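Local structure of CEL61B (Hypocrea jecorina, 2VTC) at residues 106-112 against 149-155. The protein cleaves cellulose oxidatively as a copper-dependent lytic polysaccharide monooxygenase of family AA9, using a reducing agent and O2 or H2O2. Residues are numbered along the deposited sequence.
Sequences WPHPYGP and WAQQDLI. With NI (nickel (II) ion), chain E.
Gln151 makes the main polar links between the loop 106-112 and the helical turns of 149-155. The CA-to-CB bond of Gln151 points toward the loop, and with chi1 m and chi2 t the amide reaches both Trp106 and Pro112. Trp106 NE1 donates to Gln151 OE1 at 2.9 Å, and Gln151 NE2 donates to Pro112 O at 3.0 Å. The backbone adds Gln151 N to Gly111 O at 3.3 Å. One water bridges Pro109 O (2.8 Å) and Trp149 N (2.9 Å). Trp149 is the N-cap residue, and the helix starts at Ala150. The loop has no regular secondary structure and runs opposite to the helix: Trp106 CA lies 5.7 Å from Ile155 CA, and Pro109 CA 4.4 Å from Gln152 CA. Gly111 has phi/psi of 132/161, which calls for glycine; a CB there would also clash with Gln151 NE2. The Trp149 ring (chi1 m) lies against the backbone, with its CG 3.3 Å from Gly111 N. The Trp106 indole (chi1 t) takes Leu154 CD2 over one face, a CH-pi contact 4.2 Å from the five-membered ring centroid. Ile155 CD1 packs on Pro109 CB at 4.2 Å. The end of His108 leads away from the helix, and its NE2 binds nickel at 2.1 Å. His20 and Tyr195 complete the protein ligands. With His20, His108 forms the histidine brace, the copper site characteristic of AA9 monooxygenases, here occupied by nickel.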
ATOM      1  N   TRP A 106       6.154  -8.884  11.068  1.00 26.15           N
ATOM      2  CA  TRP A 106       4.862  -9.096  10.407  1.00 25.35           C
ATOM      3  C   TRP A 106       4.253 -10.489  10.733  1.00 25.68           C
ATOM      4  O   TRP A 106       4.910 -11.510  10.503  1.00 25.75           O
ATOM      5  CB  TRP A 106       4.963  -8.854   8.890  1.00 24.55           C
ATOM      6  CG  TRP A 106       3.652  -8.999   8.157  1.00 22.56           C
ATOM      7  CD1 TRP A 106       3.318  -9.988   7.272  1.00 21.32           C
ATOM      8  CD2 TRP A 106       2.511  -8.129   8.229  1.00 21.34           C
ATOM      9  NE1 TRP A 106       2.051  -9.803   6.804  1.00 21.97           N
ATOM     10  CE2 TRP A 106       1.524  -8.668   7.372  1.00 22.15           C
ATOM     11  CE3 TRP A 106       2.231  -6.943   8.930  1.00 21.60           C
ATOM     12  CZ2 TRP A 106       0.262  -8.068   7.191  1.00 22.05           C
ATOM     13  CZ3 TRP A 106       0.964  -6.354   8.758  1.00 21.68           C
ATOM     14  CH2 TRP A 106       0.002  -6.916   7.900  1.00 21.11           C
ATOM     15  N   PRO A 107       3.029 -10.518  11.309  1.00 25.52           N
ATOM     16  CA  PRO A 107       2.338 -11.753  11.779  1.00 25.91           C
ATOM     17  C   PRO A 107       1.873 -12.865  10.806  1.00 25.89           C
ATOM     18  O   PRO A 107       1.287 -13.839  11.277  1.00 25.31           O
ATOM     19  CB  PRO A 107       1.258 -11.248  12.725  1.00 26.72           C
ATOM     20  CG  PRO A 107       0.980  -9.872  12.242  1.00 25.20           C
ATOM     21  CD  PRO A 107       2.253  -9.314  11.661  1.00 26.07           C
ATOM     22  N   HIS A 108       1.892 -12.688   9.485  1.00 25.26           N
ATOM     23  CA  HIS A 108       0.749 -12.964   8.591  1.00 24.18           C
ATOM     24  C   HIS A 108       1.483 -13.547   7.371  1.00 23.53           C
ATOM     25  O   HIS A 108       1.901 -12.809   6.482  1.00 22.83           O
ATOM     26  CB  HIS A 108      -0.145 -11.802   8.177  1.00 24.48           C
ATOM     27  CG  HIS A 108      -1.079 -11.353   9.251  1.00 24.67           C
ATOM     28  ND1 HIS A 108      -1.678 -12.225  10.142  1.00 24.40           N
ATOM     29  CD2 HIS A 108      -1.508 -10.115   9.584  1.00 22.95           C
ATOM     30  CE1 HIS A 108      -2.428 -11.536  10.983  1.00 26.44           C
ATOM     31  NE2 HIS A 108      -2.348 -10.256  10.660  1.00 22.74           N
ATOM     32  N   PRO A 109       1.748 -14.876   7.373  1.00 22.53           N
ATOM     33  CA  PRO A 109       2.579 -15.465   6.315  1.00 22.24           C
ATOM     34  C   PRO A 109       1.825 -15.823   5.028  1.00 21.26           C
ATOM     35  O   PRO A 109       2.473 -16.185   4.033  1.00 20.82           O
ATOM     36  CB  PRO A 109       3.112 -16.747   6.986  1.00 21.90           C
ATOM     37  CG  PRO A 109       1.974 -17.186   7.832  1.00 22.41           C
ATOM     38  CD  PRO A 109       1.377 -15.879   8.397  1.00 23.14           C
ATOM     39  N   TYR A 110       0.502 -15.702   5.037  1.00 20.75           N
ATOM     40  CA  TYR A 110      -0.337 -16.011   3.882  1.00 20.36           C
ATOM     41  C   TYR A 110      -0.848 -14.757   3.165  1.00 20.55           C
ATOM     42  O   TYR A 110      -1.505 -13.915   3.783  1.00 20.91           O
ATOM     43  CB  TYR A 110      -1.562 -16.818   4.305  1.00 21.62           C
ATOM     44  CG  TYR A 110      -1.283 -18.195   4.902  1.00 21.41           C
ATOM     45  CD1 TYR A 110      -1.206 -19.314   4.076  1.00 24.36           C
ATOM     46  CD2 TYR A 110      -1.120 -18.365   6.275  1.00 22.84           C
ATOM     47  CE1 TYR A 110      -0.974 -20.586   4.613  1.00 24.96           C
ATOM     48  CE2 TYR A 110      -0.879 -19.635   6.824  1.00 24.96           C
ATOM     49  CZ  TYR A 110      -0.808 -20.727   5.974  1.00 25.23           C
ATOM     50  OH  TYR A 110      -0.575 -21.989   6.493  1.00 24.72           O
ATOM     51  N   GLY A 111      -0.596 -14.671   1.863  1.00 18.82           N
ATOM     52  CA  GLY A 111      -1.211 -13.626   1.052  1.00 18.11           C
ATOM     53  C   GLY A 111      -0.278 -12.856   0.142  1.00 16.90           C
ATOM     54  O   GLY A 111       0.950 -12.807   0.364  1.00 16.81           O
ATOM     55  N   PRO A 112      -0.878 -12.195  -0.875  1.00 17.42           N
ATOM     56  CA  PRO A 112      -0.110 -11.409  -1.841  1.00 17.41           C
ATOM     57  C   PRO A 112       0.225  -9.989  -1.357  1.00 16.75           C
ATOM     58  O   PRO A 112      -0.306  -9.517  -0.350  1.00 17.08           O
ATOM     59  CB  PRO A 112      -1.056 -11.321  -3.033  1.00 17.22           C
ATOM     60  CG  PRO A 112      -2.437 -11.238  -2.388  1.00 18.56           C
ATOM     61  CD  PRO A 112      -2.318 -12.186  -1.180  1.00 17.21           C
ATOM     62  N   TRP A 149       4.137 -17.741   0.091  1.00 19.10           N
ATOM     63  CA  TRP A 149       3.564 -16.429  -0.292  1.00 19.43           C
ATOM     64  C   TRP A 149       4.532 -15.258  -0.157  1.00 19.38           C
ATOM     65  O   TRP A 149       5.472 -15.268   0.653  1.00 19.37           O
ATOM     66  CB  TRP A 149       2.346 -16.140   0.583  1.00 18.88           C
ATOM     67  CG  TRP A 149       1.165 -16.955   0.272  1.00 18.93           C
ATOM     68  CD1 TRP A 149       0.776 -18.129   0.893  1.00 18.07           C
ATOM     69  CD2 TRP A 149       0.177 -16.682  -0.722  1.00 17.95           C
ATOM     70  NE1 TRP A 149      -0.390 -18.592   0.327  1.00 17.74           N
ATOM     71  CE2 TRP A 149      -0.782 -17.726  -0.666  1.00 18.70           C
ATOM     72  CE3 TRP A 149       0.017 -15.661  -1.677  1.00 18.42           C
ATOM     73  CZ2 TRP A 149      -1.883 -17.785  -1.532  1.00 16.44           C
ATOM     74  CZ3 TRP A 149      -1.095 -15.710  -2.525  1.00 17.84           C
ATOM     75  CH2 TRP A 149      -2.040 -16.744  -2.435  1.00 19.48           C
ATOM     76  N   ALA A 150       4.264 -14.210  -0.940  1.00 19.93           N
ATOM     77  CA  ALA A 150       5.002 -12.951  -0.818  1.00 19.77           C
ATOM     78  C   ALA A 150       5.098 -12.459   0.632  1.00 19.25           C
ATOM     79  O   ALA A 150       6.141 -11.952   1.039  1.00 19.70           O
ATOM     80  CB  ALA A 150       4.361 -11.872  -1.715  1.00 20.35           C
ATOM     81  N   GLN A 151       4.026 -12.613   1.411  1.00 19.91           N
ATOM     82  CA  GLN A 151       4.060 -12.127   2.809  1.00 20.04           C
ATOM     83  C   GLN A 151       5.044 -12.893   3.710  1.00 21.03           C
ATOM     84  O   GLN A 151       5.639 -12.317   4.622  1.00 20.38           O
ATOM     85  CB  GLN A 151       2.658 -12.045   3.395  1.00 20.30           C
ATOM     86  CG  GLN A 151       1.928 -10.740   2.951  1.00 19.24           C
ATOM     87  CD  GLN A 151       0.513 -10.659   3.437  1.00 16.99           C
ATOM     88  OE1 GLN A 151       0.255 -10.668   4.637  1.00 19.42           O
ATOM     89  NE2 GLN A 151      -0.436 -10.569   2.503  1.00 16.98           N
ATOM     90  N   GLN A 152       5.242 -14.184   3.426  1.00 22.46           N
ATOM     91  CA  GLN A 152       6.318 -14.934   4.095  1.00 23.56           C
ATOM     92  C   GLN A 152       7.694 -14.381   3.702  1.00 23.23           C
ATOM     93  O   GLN A 152       8.580 -14.219   4.556  1.00 23.80           O
ATOM     94  CB  GLN A 152       6.184 -16.446   3.821  1.00 23.57           C
ATOM     95  CG  GLN A 152       7.259 -17.325   4.491  1.00 26.64           C
ATOM     96  CD  GLN A 152       7.319 -17.178   6.001  1.00 27.16           C
ATOM     97  OE1 GLN A 152       8.318 -16.715   6.543  1.00 32.27           O
ATOM     98  NE2 GLN A 152       6.263 -17.579   6.684  1.00 30.27           N
ATOM     99  N   ASP A 153       7.867 -14.041   2.423  1.00 23.56           N
ATOM    100  CA  ASP A 153       9.093 -13.392   1.970  1.00 24.61           C
ATOM    101  C   ASP A 153       9.331 -12.063   2.682  1.00 24.90           C
ATOM    102  O   ASP A 153      10.464 -11.760   3.051  1.00 26.12           O
ATOM    103  CB  ASP A 153       9.129 -13.245   0.445  1.00 24.37           C
ATOM    104  CG  ASP A 153       9.198 -14.595  -0.263  1.00 26.25           C
ATOM    105  OD1 ASP A 153       9.670 -15.565   0.372  1.00 28.27           O
ATOM    106  OD2 ASP A 153       8.776 -14.682  -1.429  1.00 27.51           O
ATOM    107  N   LEU A 154       8.258 -11.303   2.932  1.00 25.19           N
ATOM    108  CA  LEU A 154       8.383 -10.040   3.666  1.00 25.32           C
ATOM    109  C   LEU A 154       8.955 -10.273   5.071  1.00 25.41           C
ATOM    110  O   LEU A 154       9.892  -9.585   5.497  1.00 24.46           O
ATOM    111  CB  LEU A 154       7.007  -9.352   3.750  1.00 25.38           C
ATOM    112  CG  LEU A 154       6.866  -8.085   4.594  1.00 25.36           C
ATOM    113  CD1 LEU A 154       7.571  -6.927   3.930  1.00 27.32           C
ATOM    114  CD2 LEU A 154       5.379  -7.774   4.768  1.00 26.19           C
ATOM    115  N   ILE A 155       8.396 -11.263   5.769  1.00 25.88           N
ATOM    116  CA  ILE A 155       8.843 -11.623   7.119  1.00 27.52           C
ATOM    117  C   ILE A 155      10.330 -11.998   7.085  1.00 28.45           C
ATOM    118  O   ILE A 155      11.119 -11.510   7.911  1.00 29.19           O
ATOM    119  CB  ILE A 155       8.007 -12.780   7.705  1.00 27.17           C
ATOM    120  CG1 ILE A 155       6.550 -12.346   7.903  1.00 27.39           C
ATOM    121  CG2 ILE A 155       8.615 -13.285   9.042  1.00 26.99           C
ATOM    122  CD1 ILE A 155       5.547 -13.484   8.069  1.00 27.67           C
TER
HETATM  123 NI    NI E1231      -2.865  -8.544  11.677  1.00 23.54          NI
HETATM  124  O   HOH W   1       3.669 -18.493   2.883  1.00 22.80           O
HETATM  125  O   HOH W   2      -2.406  -9.400  13.594  1.00 27.02           O
HETATM  126  O   HOH W   3      -4.029  -8.864  11.572  1.00 11.52           O